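Putative immunoglobulin-blocking virulence protein (Mycoplasma mycoides subsp. capri, PDB 7ADK) probably binds host immunoglobulins and blocks their antigen recognition, and is held here in complex with a lipoprotein chain. Local coordinates at residues E216-G221 and N225-S230; S229-V234 and F277-Q282; M252-N257 and Q282-L287. All blocks are in the same frame, centred on the assembly; numbering follows the deposited sequence.

How the interactions relate
All three contacts lie in the helical part of the chain, their centres about 41 to 46 Å from the centre of the chain, and each is only partly buried. Interactions 1 and 2 share helix 227-235, whose start meets the end of helix 209-218 and whose middle rests on helix 280-288. Interaction 3 uses the next turns of helix 280-288 against the end of helix 247-253. Interaction 1 is the most polar, with carboxylates and hydroxyls beside one apolar pair. Interaction 2 sets a leucine on two amide side chains, while interaction 3 is mainly leucine against tyrosine and leucine. Gln282, in the segments of both but a contact residue only in interaction 2, packs its CB on Ile227 CG2 of interaction 1.

Interaction 1: E216-G221 and N225-S230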
loop_
_atom_site.group_PDB
_atom_site.type_symbol
_atom_site.label_atom_id
_atom_site.label_comp_id
_atom_site.label_asym_id
_atom_site.label_seq_id
_atom_site.Cartn_x
_atom_site.Cartn_y
_atom_site.Cartn_z
ATOM N N GLU A 216 5.812 46.251 18.670
ATOM C CA GLU A 216 7.211 46.459 19.067
ATOM C C GLU A 216 8.070 47.091 17.961
ATOM O O GLU A 216 8.986 47.848 18.262
ATOM C CB GLU A 216 7.801 45.134 19.566
ATOM C CG GLU A 216 9.208 45.231 20.181
ATOM C CD GLU A 216 10.398 45.103 19.211
ATOM O OE1 GLU A 216 10.236 44.706 18.043
ATOM O OE2 GLU A 216 11.536 45.367 19.639
ATOM N N GLU A 217 7.746 46.868 16.686
ATOM C CA GLU A 217 8.450 47.486 15.562
ATOM C C GLU A 217 8.011 48.945 15.342
ATOM O O GLU A 217 8.857 49.811 15.141
ATOM C CB GLU A 217 8.283 46.619 14.305
ATOM C CG GLU A 217 9.156 47.023 13.113
ATOM C CD GLU A 217 10.627 46.604 13.213
ATOM O OE1 GLU A 217 11.159 46.435 14.328
ATOM O OE2 GLU A 217 11.278 46.440 12.158
ATOM N N PHE A 218 6.715 49.254 15.472
ATOM C CA PHE A 218 6.220 50.638 15.488
ATOM C C PHE A 218 6.788 51.448 16.661
ATOM O O PHE A 218 7.040 52.643 16.520
ATOM C CB PHE A 218 4.692 50.651 15.557
ATOM C CG PHE A 218 3.984 50.531 14.230
ATOM C CD1 PHE A 218 3.970 49.313 13.533
ATOM C CD2 PHE A 218 3.306 51.636 13.698
ATOM C CE1 PHE A 218 3.255 49.190 12.334
ATOM C CE2 PHE A 218 2.599 51.518 12.496
ATOM C CZ PHE A 218 2.561 50.290 11.822
ATOM N N ASN A 219 7.029 50.809 17.807
ATOM C CA ASN A 219 7.727 51.406 18.953
ATOM C C ASN A 219 9.247 51.615 18.736
ATOM O O ASN A 219 9.894 52.246 19.568
ATOM C CB ASN A 219 7.429 50.600 20.235
ATOM C CG ASN A 219 6.027 50.760 20.792
ATOM O OD1 ASN A 219 5.184 51.470 20.279
ATOM N ND2 ASN A 219 5.735 50.149 21.895
ATOM N N SER A 220 9.844 51.144 17.639
ATOM C CA SER A 220 11.228 51.468 17.275
ATOM C C SER A 220 11.351 52.874 16.657
ATOM O O SER A 220 10.380 53.454 16.166
ATOM C CB SER A 220 11.829 50.379 16.383
ATOM O OG SER A 220 11.390 50.484 15.050
ATOM N N GLY A 221 12.549 53.452 16.670
ATOM C CA GLY A 221 12.782 54.831 16.244
ATOM C C GLY A 221 12.740 55.100 14.733
ATOM O O GLY A 221 12.827 56.255 14.326
ATOM N N ASN A 225 8.479 53.490 6.527
ATOM C CA ASN A 225 8.770 52.413 5.582
ATOM C C ASN A 225 9.428 51.172 6.223
ATOM O O ASN A 225 9.690 50.198 5.523
ATOM C CB ASN A 225 9.573 52.962 4.396
ATOM C CG ASN A 225 8.940 54.213 3.822
ATOM O OD1 ASN A 225 9.283 55.323 4.199
ATOM N ND2 ASN A 225 7.967 54.081 2.962
ATOM N N ASP A 226 9.629 51.131 7.545
ATOM C CA ASP A 226 9.924 49.885 8.275
ATOM C C ASP A 226 8.734 48.892 8.277
ATOM O O ASP A 226 8.906 47.726 8.608
ATOM C CB ASP A 226 10.504 50.162 9.674
ATOM C CG ASP A 226 9.546 50.696 10.744
ATOM O OD1 ASP A 226 8.314 50.666 10.559
ATOM O OD2 ASP A 226 10.030 51.111 11.814
ATOM N N ILE A 227 7.563 49.325 7.794
ATOM C CA ILE A 227 6.475 48.466 7.293
ATOM C C ILE A 227 7.015 47.349 6.382
ATOM O O ILE A 227 6.514 46.223 6.442
ATOM C CB ILE A 227 5.437 49.366 6.574
ATOM C CG1 ILE A 227 4.516 50.103 7.563
ATOM C CG2 ILE A 227 4.588 48.636 5.536
ATOM C CD1 ILE A 227 3.432 49.259 8.233
ATOM N N LEU A 228 8.077 47.612 5.614
ATOM C CA LEU A 228 8.749 46.607 4.789
ATOM C C LEU A 228 9.296 45.409 5.597
ATOM O O LEU A 228 9.184 44.267 5.155
ATOM C CB LEU A 228 9.846 47.330 3.992
ATOM C CG LEU A 228 10.609 46.466 2.974
ATOM C CD1 LEU A 228 11.019 47.317 1.784
ATOM C CD2 LEU A 228 11.894 45.875 3.554
ATOM N N SER A 229 9.845 45.640 6.794
ATOM C CA SER A 229 10.348 44.590 7.690
ATOM C C SER A 229 9.228 43.798 8.379
ATOM O O SER A 229 9.360 42.592 8.548
ATOM C CB SER A 229 11.304 45.179 8.726
ATOM O OG SER A 229 12.418 45.790 8.105
ATOM N N SER A 230 8.074 44.408 8.686
ATOM C CA SER A 230 6.882 43.668 9.144
ATOM C C SER A 230 6.346 42.719 8.065
ATOM O O SER A 230 6.056 41.573 8.388
ATOM C CB SER A 230 5.776 44.599 9.627
ATOM O OG SER A 230 5.991 45.077 10.894
#
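Glu217 points at Ser229 and Ser230 and meets them with a bent side chain. CG lies anti to the backbone N (chi1 -170°) and the chain then bends at chi2, which brings OE2 alongside Ser229 CB at 3.7 Å, while Glu217 CG stands 4.3 Å from Ser230 OG. Glu217 O lies 3.8 Å from Asp226 OD2, with no bond between the two acceptors. Next along the chain, Phe218 puts the far end of its ring against the tip of Ile227, CZ to CD1 3.8 Å, an oblique apolar approach. The contact thereby brings together the C-terminal part of helix 209-218 and the start of helix 227-235, two successive helices joined by a short connection. Phe218 also touches Ala289 and Asn290, and Ile227 packs on Gln282, Ile285 and Trp286 of helix 280-288. Further on, Ser220 folds back on its own segment. Its hydroxyl donates to Glu217 O, OG to O 2.6 Å, in the carbonyl plane, and Ser220 N gives the same oxygen a second bond of 3.0 Å. The OG bond sets the direction of the hydroxyl, and Ser220 OG is merely 3.6 Å from Asp226 OD2, without a hydrogen bond to it. Glu217 OE2 and Asp226 OD2 are 4.8 Å apart, and the two like charges may raise each other's pKa somewhat.

Interaction 2: S229-V234 and F277-Q282; sequences SSLESV and FQTKNQ
Leu231 carries this contact, its isobutyl group laid across the side chains of Asn281 and Gln282 at about a right angle to each. A first torsion of -175° puts the leucine CG beside its carbonyl carbon, from where the two methyls reach Asn281 and Gln282 and divide the work. CD1 goes to the first turn of the other helix, 3.6 Å from Asn281 CB. CD2 lies over the side chain of Gln282, 3.7 Å from both its CG and its NE2, so the methyl meets the amide end as well as the aliphatic stem. Leu231 CB joins in at 4.0 Å from Gln282 CG.

The Gln282 chain is extended beyond CG and runs back toward Thr279, offering a methylene surface to the leucine on the way. There NE2 donates to Thr279 OG1 over 2.9 Å, with an N-H...O angle of 148° and the hydroxyl tilted 18° from the amide plane. Thr279 occupies the N-cap position, yet its side chain makes no capping bond; the hydroxyl instead serves as acceptor for the glutamine and so limits how that amide can turn.

The contact thus seats the middle of helix 227-235 on the first turn of helix 280-288. Phe214 of helix 209-218 packs on Ser230, Ser233 and Val234, Phe242 from a loop touches Val234 and Asn281, and Lys280 forms a salt bridge with Asp349 of the lipoprotein chain.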
loop_
_atom_site.group_PDB
_atom_site.type_symbol
_atom_site.label_atom_id
_atom_site.label_comp_id
_atom_site.label_asym_id
_atom_site.label_seq_id
_atom_site.Cartn_x
_atom_site.Cartn_y
_atom_site.Cartn_z
ATOM N N SER A 229 9.845 45.640 6.794
ATOM C CA SER A 229 10.348 44.590 7.690
ATOM C C SER A 229 9.228 43.798 8.379
ATOM O O SER A 229 9.360 42.592 8.548
ATOM C CB SER A 229 11.304 45.179 8.726
ATOM O OG SER A 229 12.418 45.790 8.105
ATOM N N SER A 230 8.074 44.408 8.686
ATOM C CA SER A 230 6.882 43.668 9.144
ATOM C C SER A 230 6.346 42.719 8.065
ATOM O O SER A 230 6.056 41.573 8.388
ATOM C CB SER A 230 5.776 44.599 9.627
ATOM O OG SER A 230 5.991 45.077 10.894
ATOM N N LEU A 231 6.310 43.127 6.788
ATOM C CA LEU A 231 5.964 42.234 5.669
ATOM C C LEU A 231 6.989 41.099 5.483
ATOM O O LEU A 231 6.637 39.952 5.236
ATOM C CB LEU A 231 5.828 43.061 4.380
ATOM C CG LEU A 231 5.337 42.248 3.166
ATOM C CD1 LEU A 231 3.831 42.048 3.205
ATOM C CD2 LEU A 231 5.708 42.918 1.853
ATOM N N GLU A 232 8.276 41.372 5.675
ATOM C CA GLU A 232 9.295 40.319 5.666
ATOM C C GLU A 232 9.073 39.285 6.797
ATOM O O GLU A 232 9.250 38.082 6.610
ATOM C CB GLU A 232 10.661 41.020 5.707
ATOM C CG GLU A 232 11.873 40.141 5.469
ATOM C CD GLU A 232 13.120 40.907 5.029
ATOM O OE1 GLU A 232 13.374 42.024 5.515
ATOM O OE2 GLU A 232 13.890 40.380 4.204
ATOM N N SER A 233 8.585 39.728 7.962
ATOM C CA SER A 233 8.142 38.852 9.056
ATOM C C SER A 233 6.811 38.127 8.812
ATOM O O SER A 233 6.296 37.491 9.729
ATOM C CB SER A 233 8.178 39.572 10.407
ATOM O OG SER A 233 7.052 40.375 10.639
ATOM N N VAL A 234 6.266 38.142 7.590
ATOM C CA VAL A 234 5.163 37.250 7.165
ATOM C C VAL A 234 5.492 36.393 5.928
ATOM O O VAL A 234 4.827 35.392 5.691
ATOM C CB VAL A 234 3.806 37.972 7.040
ATOM C CG1 VAL A 234 3.540 38.897 8.221
ATOM C CG2 VAL A 234 3.591 38.787 5.771
ATOM N N PHE A 277 0.937 53.162 -0.196
ATOM C CA PHE A 277 1.361 51.792 0.126
ATOM C C PHE A 277 1.629 50.933 -1.114
ATOM O O PHE A 277 0.890 50.954 -2.097
ATOM C CB PHE A 277 0.365 51.113 1.066
ATOM C CG PHE A 277 0.468 51.609 2.486
ATOM C CD1 PHE A 277 1.597 51.276 3.256
ATOM C CD2 PHE A 277 -0.545 52.402 3.043
ATOM C CE1 PHE A 277 1.708 51.730 4.580
ATOM C CE2 PHE A 277 -0.438 52.843 4.372
ATOM C CZ PHE A 277 0.687 52.509 5.140
ATOM N N GLN A 278 2.715 50.162 -1.047
ATOM C CA GLN A 278 3.254 49.380 -2.175
ATOM C C GLN A 278 2.614 47.992 -2.381
ATOM O O GLN A 278 2.812 47.373 -3.426
ATOM C CB GLN A 278 4.776 49.217 -2.001
ATOM C CG GLN A 278 5.576 50.510 -2.222
ATOM C CD GLN A 278 5.324 51.584 -1.172
ATOM O OE1 GLN A 278 5.309 51.329 0.022
ATOM N NE2 GLN A 278 5.070 52.805 -1.558
ATOM N N THR A 279 1.890 47.467 -1.392
ATOM C CA THR A 279 1.300 46.117 -1.391
ATOM C C THR A 279 0.072 46.136 -0.490
ATOM O O THR A 279 0.094 46.851 0.509
ATOM C CB THR A 279 2.299 45.082 -0.834
ATOM O OG1 THR A 279 3.581 45.164 -1.412
ATOM C CG2 THR A 279 1.866 43.636 -1.001
ATOM N N LYS A 280 -0.956 45.314 -0.738
ATOM C CA LYS A 280 -2.146 45.273 0.130
ATOM C C LYS A 280 -1.814 44.928 1.571
ATOM O O LYS A 280 -2.203 45.663 2.461
ATOM C CB LYS A 280 -3.218 44.339 -0.447
ATOM C CG LYS A 280 -3.887 44.852 -1.727
ATOM C CD LYS A 280 -4.630 46.190 -1.566
ATOM C CE LYS A 280 -3.765 47.418 -1.867
ATOM N NZ LYS A 280 -4.499 48.671 -1.690
ATOM N N ASN A 281 -1.008 43.889 1.820
ATOM C CA ASN A 281 -0.570 43.504 3.175
ATOM C C ASN A 281 0.175 44.631 3.909
ATOM O O ASN A 281 -0.133 44.877 5.067
ATOM C CB ASN A 281 0.271 42.209 3.138
ATOM C CG ASN A 281 -0.544 40.932 2.960
ATOM O OD1 ASN A 281 -1.691 40.826 3.355
ATOM N ND2 ASN A 281 0.022 39.912 2.366
ATOM N N GLN A 282 1.099 45.347 3.256
ATOM C CA GLN A 282 1.792 46.511 3.839
ATOM C C GLN A 282 0.816 47.612 4.282
ATOM O O GLN A 282 1.002 48.187 5.346
ATOM C CB GLN A 282 2.802 47.099 2.837
ATOM C CG GLN A 282 3.971 46.148 2.589
ATOM C CD GLN A 282 5.112 46.783 1.796
ATOM O OE1 GLN A 282 5.833 47.639 2.280
ATOM N NE2 GLN A 282 5.361 46.391 0.568
#

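Interaction 3: M252-N257 and Q282-L287; sequences MLDSNN and QEYIWL
The backbones come nearest at Leu253 and Tyr284, CA to CA 6.7 Å, where the last turn of helix 247-253 meets the flank of helix 280-288. Within the helical part of the chain, the C-terminal end of one helix here packs against the side of another, and Leu253 carries most of it. Its CD1 rests on Leu287, 3.4 Å from CB, the two side chains sliding past each other in opposite directions. The other methyl, CD2, approaches the tyrosine ring obliquely, 3.4 Å from Tyr284 CD2, while Leu253 CB lies at the ring edge, in its plane. Tyr284 CG sits between its own backbone N and carbonyl carbon (chi1 85°), which places the ring where its CD2/CE2 side meets Leu253 and Asp254. Asp254 OD1 is 3.6 Å from Tyr284 CE2, its carboxylate turned 32° from the ring plane; the principal polar partner of that carboxylate is Lys250, through a salt bridge from OD2. Beyond Leu287, Ile259 and Lys263 continue the packing. Asp254 is the first residue to leave helical geometry, and Asn256 ties down the turn that follows: its ND2 donates to Asp254 O over 2.8 Å, nearly straight at 165° and in the carbonyl plane.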
loop_
_atom_site.group_PDB
_atom_site.type_symbol
_atom_site.label_atom_id
_atom_site.label_comp_id
_atom_site.label_asym_id
_atom_site.label_seq_id
_atom_site.Cartn_x
_atom_site.Cartn_y
_atom_site.Cartn_z
ATOM N N MET A 252 -13.454 43.741 9.509
ATOM C CA MET A 252 -13.375 45.182 9.783
ATOM C C MET A 252 -12.339 45.886 8.888
ATOM O O MET A 252 -12.579 46.980 8.397
ATOM C CB MET A 252 -13.090 45.364 11.284
ATOM C CG MET A 252 -12.656 46.766 11.726
ATOM S SD MET A 252 -13.707 48.143 11.228
ATOM C CE MET A 252 -15.254 47.688 12.011
ATOM N N LEU A 253 -11.191 45.246 8.668
ATOM C CA LEU A 253 -9.991 45.798 8.032
ATOM C C LEU A 253 -10.207 46.168 6.561
ATOM O O LEU A 253 -9.657 47.157 6.095
ATOM C CB LEU A 253 -8.879 44.742 8.174
ATOM C CG LEU A 253 -7.495 45.254 8.555
ATOM C CD1 LEU A 253 -7.530 45.915 9.924
ATOM C CD2 LEU A 253 -6.524 44.073 8.616
ATOM N N ASP A 254 -11.015 45.397 5.835
ATOM C CA ASP A 254 -11.511 45.786 4.511
ATOM C C ASP A 254 -12.494 46.952 4.668
ATOM O O ASP A 254 -13.564 46.772 5.245
ATOM C CB ASP A 254 -12.164 44.590 3.811
ATOM C CG ASP A 254 -11.183 43.476 3.459
ATOM O OD1 ASP A 254 -9.992 43.754 3.207
ATOM O OD2 ASP A 254 -11.623 42.311 3.359
ATOM N N SER A 255 -12.125 48.141 4.173
ATOM C CA SER A 255 -12.647 49.438 4.622
ATOM C C SER A 255 -14.161 49.534 4.804
ATOM O O SER A 255 -14.627 50.041 5.826
ATOM C CB SER A 255 -12.181 50.508 3.638
ATOM O OG SER A 255 -12.742 51.758 3.915
ATOM N N ASN A 256 -14.927 49.074 3.806
ATOM C CA ASN A 256 -16.397 48.999 3.757
ATOM C C ASN A 256 -17.168 50.276 4.185
ATOM O O ASN A 256 -18.347 50.207 4.535
ATOM C CB ASN A 256 -16.882 47.679 4.396
ATOM C CG ASN A 256 -17.014 47.694 5.909
ATOM O OD1 ASN A 256 -18.099 47.820 6.454
ATOM N ND2 ASN A 256 -15.943 47.490 6.631
ATOM N N ASN A 257 -16.520 51.441 4.135
ATOM C CA ASN A 257 -16.985 52.739 4.643
ATOM C C ASN A 257 -17.133 52.807 6.183
ATOM O O ASN A 257 -17.912 53.611 6.693
ATOM C CB ASN A 257 -18.215 53.269 3.868
ATOM C CG ASN A 257 -18.028 53.448 2.375
ATOM O OD1 ASN A 257 -17.486 52.622 1.663
ATOM N ND2 ASN A 257 -18.497 54.539 1.833
ATOM N N GLN A 282 1.099 45.347 3.256
ATOM C CA GLN A 282 1.792 46.511 3.839
ATOM C C GLN A 282 0.816 47.612 4.282
ATOM O O GLN A 282 1.002 48.187 5.346
ATOM C CB GLN A 282 2.802 47.099 2.837
ATOM C CG GLN A 282 3.971 46.148 2.589
ATOM C CD GLN A 282 5.112 46.783 1.796
ATOM O OE1 GLN A 282 5.833 47.639 2.280
ATOM N NE2 GLN A 282 5.361 46.391 0.568
ATOM N N GLU A 283 -0.239 47.866 3.509
ATOM C CA GLU A 283 -1.395 48.645 3.959
ATOM C C GLU A 283 -2.065 48.047 5.199
ATOM O O GLU A 283 -2.078 48.682 6.248
ATOM C CB GLU A 283 -2.355 48.881 2.775
ATOM C CG GLU A 283 -3.804 49.323 3.051
ATOM C CD GLU A 283 -4.049 50.617 3.834
ATOM O OE1 GLU A 283 -3.142 51.166 4.489
ATOM O OE2 GLU A 283 -5.212 51.077 3.800
ATOM N N TYR A 284 -2.648 46.851 5.149
ATOM C CA TYR A 284 -3.647 46.535 6.173
ATOM C C TYR A 284 -3.003 46.007 7.477
ATOM O O TYR A 284 -3.605 46.103 8.540
ATOM C CB TYR A 284 -4.887 45.926 5.483
ATOM C CG TYR A 284 -5.054 44.464 5.115
ATOM C CD1 TYR A 284 -4.274 43.904 4.097
ATOM C CD2 TYR A 284 -6.358 43.950 5.238
ATOM C CE1 TYR A 284 -4.654 42.753 3.387
ATOM C CE2 TYR A 284 -6.791 42.833 4.508
ATOM C CZ TYR A 284 -5.926 42.203 3.598
ATOM O OH TYR A 284 -6.335 41.120 2.898
ATOM N N ILE A 285 -1.688 45.713 7.458
ATOM C CA ILE A 285 -0.785 45.717 8.632
ATOM C C ILE A 285 -0.805 47.064 9.381
ATOM O O ILE A 285 -0.822 47.113 10.612
ATOM C CB ILE A 285 0.667 45.354 8.202
ATOM C CG1 ILE A 285 0.769 43.840 7.917
ATOM C CG2 ILE A 285 1.734 45.737 9.241
ATOM C CD1 ILE A 285 2.090 43.363 7.309
ATOM N N TRP A 286 -0.807 48.186 8.663
ATOM C CA TRP A 286 -0.851 49.520 9.252
ATOM C C TRP A 286 -2.229 49.845 9.842
ATOM O O TRP A 286 -2.332 50.753 10.664
ATOM C CB TRP A 286 -0.349 50.552 8.226
ATOM C CG TRP A 286 -0.148 51.955 8.702
ATOM C CD1 TRP A 286 0.950 52.445 9.315
ATOM C CD2 TRP A 286 -1.061 53.082 8.592
ATOM N NE1 TRP A 286 0.726 53.749 9.692
ATOM C CE2 TRP A 286 -0.517 54.179 9.312
ATOM C CE3 TRP A 286 -2.283 53.301 7.928
ATOM C CZ2 TRP A 286 -1.204 55.386 9.468
ATOM C CZ3 TRP A 286 -2.939 54.541 8.008
ATOM C CH2 TRP A 286 -2.428 55.567 8.812
ATOM N N LEU A 287 -3.305 49.123 9.513
ATOM C CA LEU A 287 -4.583 49.249 10.229
ATOM C C LEU A 287 -4.500 48.570 11.599
ATOM O O LEU A 287 -4.623 49.248 12.605
ATOM C CB LEU A 287 -5.784 48.743 9.406
ATOM C CG LEU A 287 -6.404 49.659 8.345
ATOM C CD1 LEU A 287 -6.733 51.030 8.895
ATOM C CD2 LEU A 287 -5.551 49.839 7.117
#